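Local coordinates for protein phospholethanolamine N-methyltransferase 2 (Haemonchus contortus, PDB 4KRI) that probably catalyses S-adenosylmethionine-dependent methylation of phosphomonomethylethanolamine on the nematode route to phosphocholine, at residues Asn256-Ala259 / Val260-Glu263. Residues are numbered along the deposited sequence; the frame is centred on the assembly and turned at random.
Sequences NMLA and VALE. With SAH (S-adenosyl-L-homocysteine), chain D.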
ATOM      1  N   ASN A 256       1.904   6.350   5.753  1.00 25.25           N
ATOM      2  CA  ASN A 256       1.807   6.384   7.212  1.00 25.56           C
ATOM      3  C   ASN A 256       1.553   4.996   7.808  1.00 23.97           C
ATOM      4  O   ASN A 256       2.199   4.605   8.785  1.00 26.93           O
ATOM      5  CB  ASN A 256       0.714   7.340   7.688  1.00 26.36           C
ATOM      6  CG  ASN A 256       1.117   8.787   7.587  1.00 32.54           C
ATOM      7  OD1 ASN A 256       2.295   9.108   7.460  1.00 31.25           O
ATOM      8  ND2 ASN A 256       0.129   9.683   7.674  1.00 28.81           N
ATOM      9  N   MET A 257       0.621   4.261   7.208  1.00 23.67           N
ATOM     10  CA  MET A 257       0.299   2.904   7.633  1.00 20.84           C
ATOM     11  C   MET A 257       1.474   1.966   7.418  1.00 23.48           C
ATOM     12  O   MET A 257       1.898   1.246   8.330  1.00 22.43           O
ATOM     13  CB  MET A 257      -0.894   2.365   6.827  1.00 22.86           C
ATOM     14  CG  MET A 257      -2.218   2.955   7.195  1.00 29.91           C
ATOM     15  SD  MET A 257      -2.722   2.346   8.812  1.00 29.39           S
ATOM     16  CE  MET A 257      -4.476   2.545   8.714  1.00 33.34           C
ATOM     17  N   LEU A 258       2.009   1.962   6.202  1.00 20.18           N
ATOM     18  CA  LEU A 258       3.018   0.972   5.875  1.00 22.87           C
ATOM     19  C   LEU A 258       4.345   1.253   6.577  1.00 26.72           C
ATOM     20  O   LEU A 258       5.108   0.330   6.857  1.00 24.47           O
ATOM     21  CB  LEU A 258       3.197   0.853   4.359  1.00 25.68           C
ATOM     22  CG  LEU A 258       3.470  -0.599   3.958  1.00 37.14           C
ATOM     23  CD1 LEU A 258       2.223  -1.429   4.178  1.00 28.39           C
ATOM     24  CD2 LEU A 258       3.958  -0.718   2.525  1.00 38.68           C
ATOM     25  N   ALA A 259       4.616   2.520   6.895  1.00 22.83           N
ATOM     26  CA  ALA A 259       5.813   2.833   7.672  1.00 28.12           C
ATOM     27  C   ALA A 259       5.832   2.025   8.969  1.00 27.19           C
ATOM     28  O   ALA A 259       6.895   1.540   9.395  1.00 28.37           O
ATOM     29  CB  ALA A 259       5.867   4.320   7.981  1.00 29.46           C
ATOM     30  N   VAL A 260       4.664   1.890   9.590  1.00 26.66           N
ATOM     31  CA  VAL A 260       4.532   1.152  10.847  1.00 26.81           C
ATOM     32  C   VAL A 260       4.686  -0.348  10.625  1.00 24.04           C
ATOM     33  O   VAL A 260       5.413  -1.028  11.351  1.00 25.49           O
ATOM     34  CB  VAL A 260       3.181   1.422  11.510  1.00 30.40           C
ATOM     35  CG1 VAL A 260       3.057   0.638  12.802  1.00 25.66           C
ATOM     36  CG2 VAL A 260       3.008   2.911  11.769  1.00 30.93           C
ATOM     37  N   ALA A 261       4.005  -0.860   9.610  1.00 21.32           N
ATOM     38  CA  ALA A 261       4.120  -2.271   9.272  1.00 22.61           C
ATOM     39  C   ALA A 261       5.577  -2.659   9.001  1.00 21.88           C
ATOM     40  O   ALA A 261       6.053  -3.690   9.475  1.00 19.58           O
ATOM     41  CB  ALA A 261       3.226  -2.605   8.064  1.00 20.10           C
ATOM     42  N   LEU A 262       6.282  -1.812   8.246  1.00 20.83           N
ATOM     43  CA  LEU A 262       7.641  -2.075   7.832  1.00 21.05           C
ATOM     44  C   LEU A 262       8.579  -2.009   9.010  1.00 22.64           C
ATOM     45  O   LEU A 262       9.441  -2.872   9.147  1.00 21.38           O
ATOM     46  CB  LEU A 262       8.074  -1.086   6.741  1.00 23.35           C
ATOM     47  CG  LEU A 262       7.476  -1.393   5.369  1.00 19.34           C
ATOM     48  CD1 LEU A 262       7.487  -0.156   4.500  1.00 24.48           C
ATOM     49  CD2 LEU A 262       8.297  -2.484   4.707  1.00 20.14           C
ATOM     50  N   GLU A 263       8.397  -1.008   9.874  1.00 22.51           N
ATOM     51  CA  GLU A 263       9.247  -0.871  11.057  1.00 25.42           C
ATOM     52  C   GLU A 263       9.134  -2.124  11.903  1.00 23.84           C
ATOM     53  O   GLU A 263      10.135  -2.647  12.415  1.00 25.85           O
ATOM     54  CB  GLU A 263       8.790   0.328  11.887  1.00 30.86           C
ATOM     55  CG  GLU A 263       9.506   0.469  13.219  1.00 41.91           C
ATOM     56  CD  GLU A 263       9.036   1.676  14.009  1.00 52.18           C
ATOM     57  OE1 GLU A 263       8.266   2.492  13.457  1.00 50.20           O
ATOM     58  OE2 GLU A 263       9.440   1.808  15.182  1.00 57.38           O
TER
HETATM   59  N   SAH D 701      -6.458  -4.656   6.905  1.00 31.29           N
HETATM   60  CA  SAH D 701      -5.875  -3.886   8.034  1.00 29.47           C
HETATM   61  CB  SAH D 701      -6.036  -2.338   7.766  1.00 30.95           C
HETATM   62  CG  SAH D 701      -7.448  -1.762   7.777  1.00 34.37           C
HETATM   63  SD  SAH D 701      -7.475   0.020   7.403  1.00 29.55           S
HETATM   64  C   SAH D 701      -6.408  -4.340   9.335  1.00 31.49           C
HETATM   65  O   SAH D 701      -7.162  -5.301   9.391  1.00 28.93           O
HETATM   66  OXT SAH D 701      -5.915  -3.902  10.361  1.00 25.84           O
HETATM   67  C5' SAH D 701      -7.748   0.208   5.631  1.00 28.44           C
HETATM   68  C4' SAH D 701      -6.569   0.331   4.843  1.00 27.75           C
HETATM   69  O4' SAH D 701      -6.941   0.249   3.441  1.00 27.10           O
HETATM   70  C3' SAH D 701      -5.967   1.674   5.008  1.00 29.00           C
HETATM   71  O3' SAH D 701      -4.654   1.519   5.501  1.00 28.73           O
HETATM   72  C2' SAH D 701      -5.945   2.269   3.671  1.00 25.60           C
HETATM   73  O2' SAH D 701      -4.786   3.031   3.430  1.00 33.07           O
HETATM   74  C1' SAH D 701      -6.033   1.072   2.782  1.00 23.50           C
HETATM   75  N9  SAH D 701      -6.475   1.407   1.383  1.00 24.65           N
HETATM   76  C8  SAH D 701      -7.589   2.084   1.020  1.00 28.99           C
HETATM   77  N7  SAH D 701      -7.647   2.104  -0.315  1.00 28.78           N
HETATM   78  C5  SAH D 701      -6.587   1.427  -0.805  1.00 26.33           C
HETATM   79  C6  SAH D 701      -6.152   1.138  -2.105  1.00 29.48           C
HETATM   80  N6  SAH D 701      -6.847   1.574  -3.211  1.00 30.07           N
HETATM   81  N1  SAH D 701      -5.017   0.418  -2.244  1.00 27.31           N
HETATM   82  C2  SAH D 701      -4.326  -0.013  -1.184  1.00 25.59           C
HETATM   83  N3  SAH D 701      -4.722   0.243   0.076  1.00 22.94           N
HETATM   84  C4  SAH D 701      -5.835   0.969   0.291  1.00 24.73           C
HETATM   85  O   HOH W   1       7.715   4.155  11.413  1.00 54.63           O
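With its CG anti to the carbonyl carbon (chi1 -76°), L262 lies back over the preceding turn of helix 255-268, where its CD1 comes 4.1 Å from L258 CG and the two leucines cross at a slant. This helix links strands 247-252 and 273-277 in a beta-alpha-beta unit of the Rossmann-like methyltransferase domain. Branched leucines suit the face turned to the sheet: both touch Y275, as does A261, whose small methyl meets L258 CD1 at 4.2 Å. Backbone bonds hold the turn, L262 N donating to L258 O at 2.8 Å and A261 N to M257 O at 3.2 Å. M257 serves the cofactor. Its chi1 (-73°) brings CG to 3.3 Å from O3' of S-adenosylhomocysteine, and a bend at chi2 turns the unbranched chain so that CE lies 3.4 Å from the same O3', while D252 binds the ligand by hydrogen bond. V260 is buried, and its apolar, branched side chain suits packing against F191 of helix 187-197 and I233; its CG2 lies 3.5 Å from N256 O. E263, partly exposed, pairs its OE2 with K267 NZ in a salt bridge, while its OE1 accepts a hydrogen bond from a water 2.7 Å away that also donates weakly to A259 O.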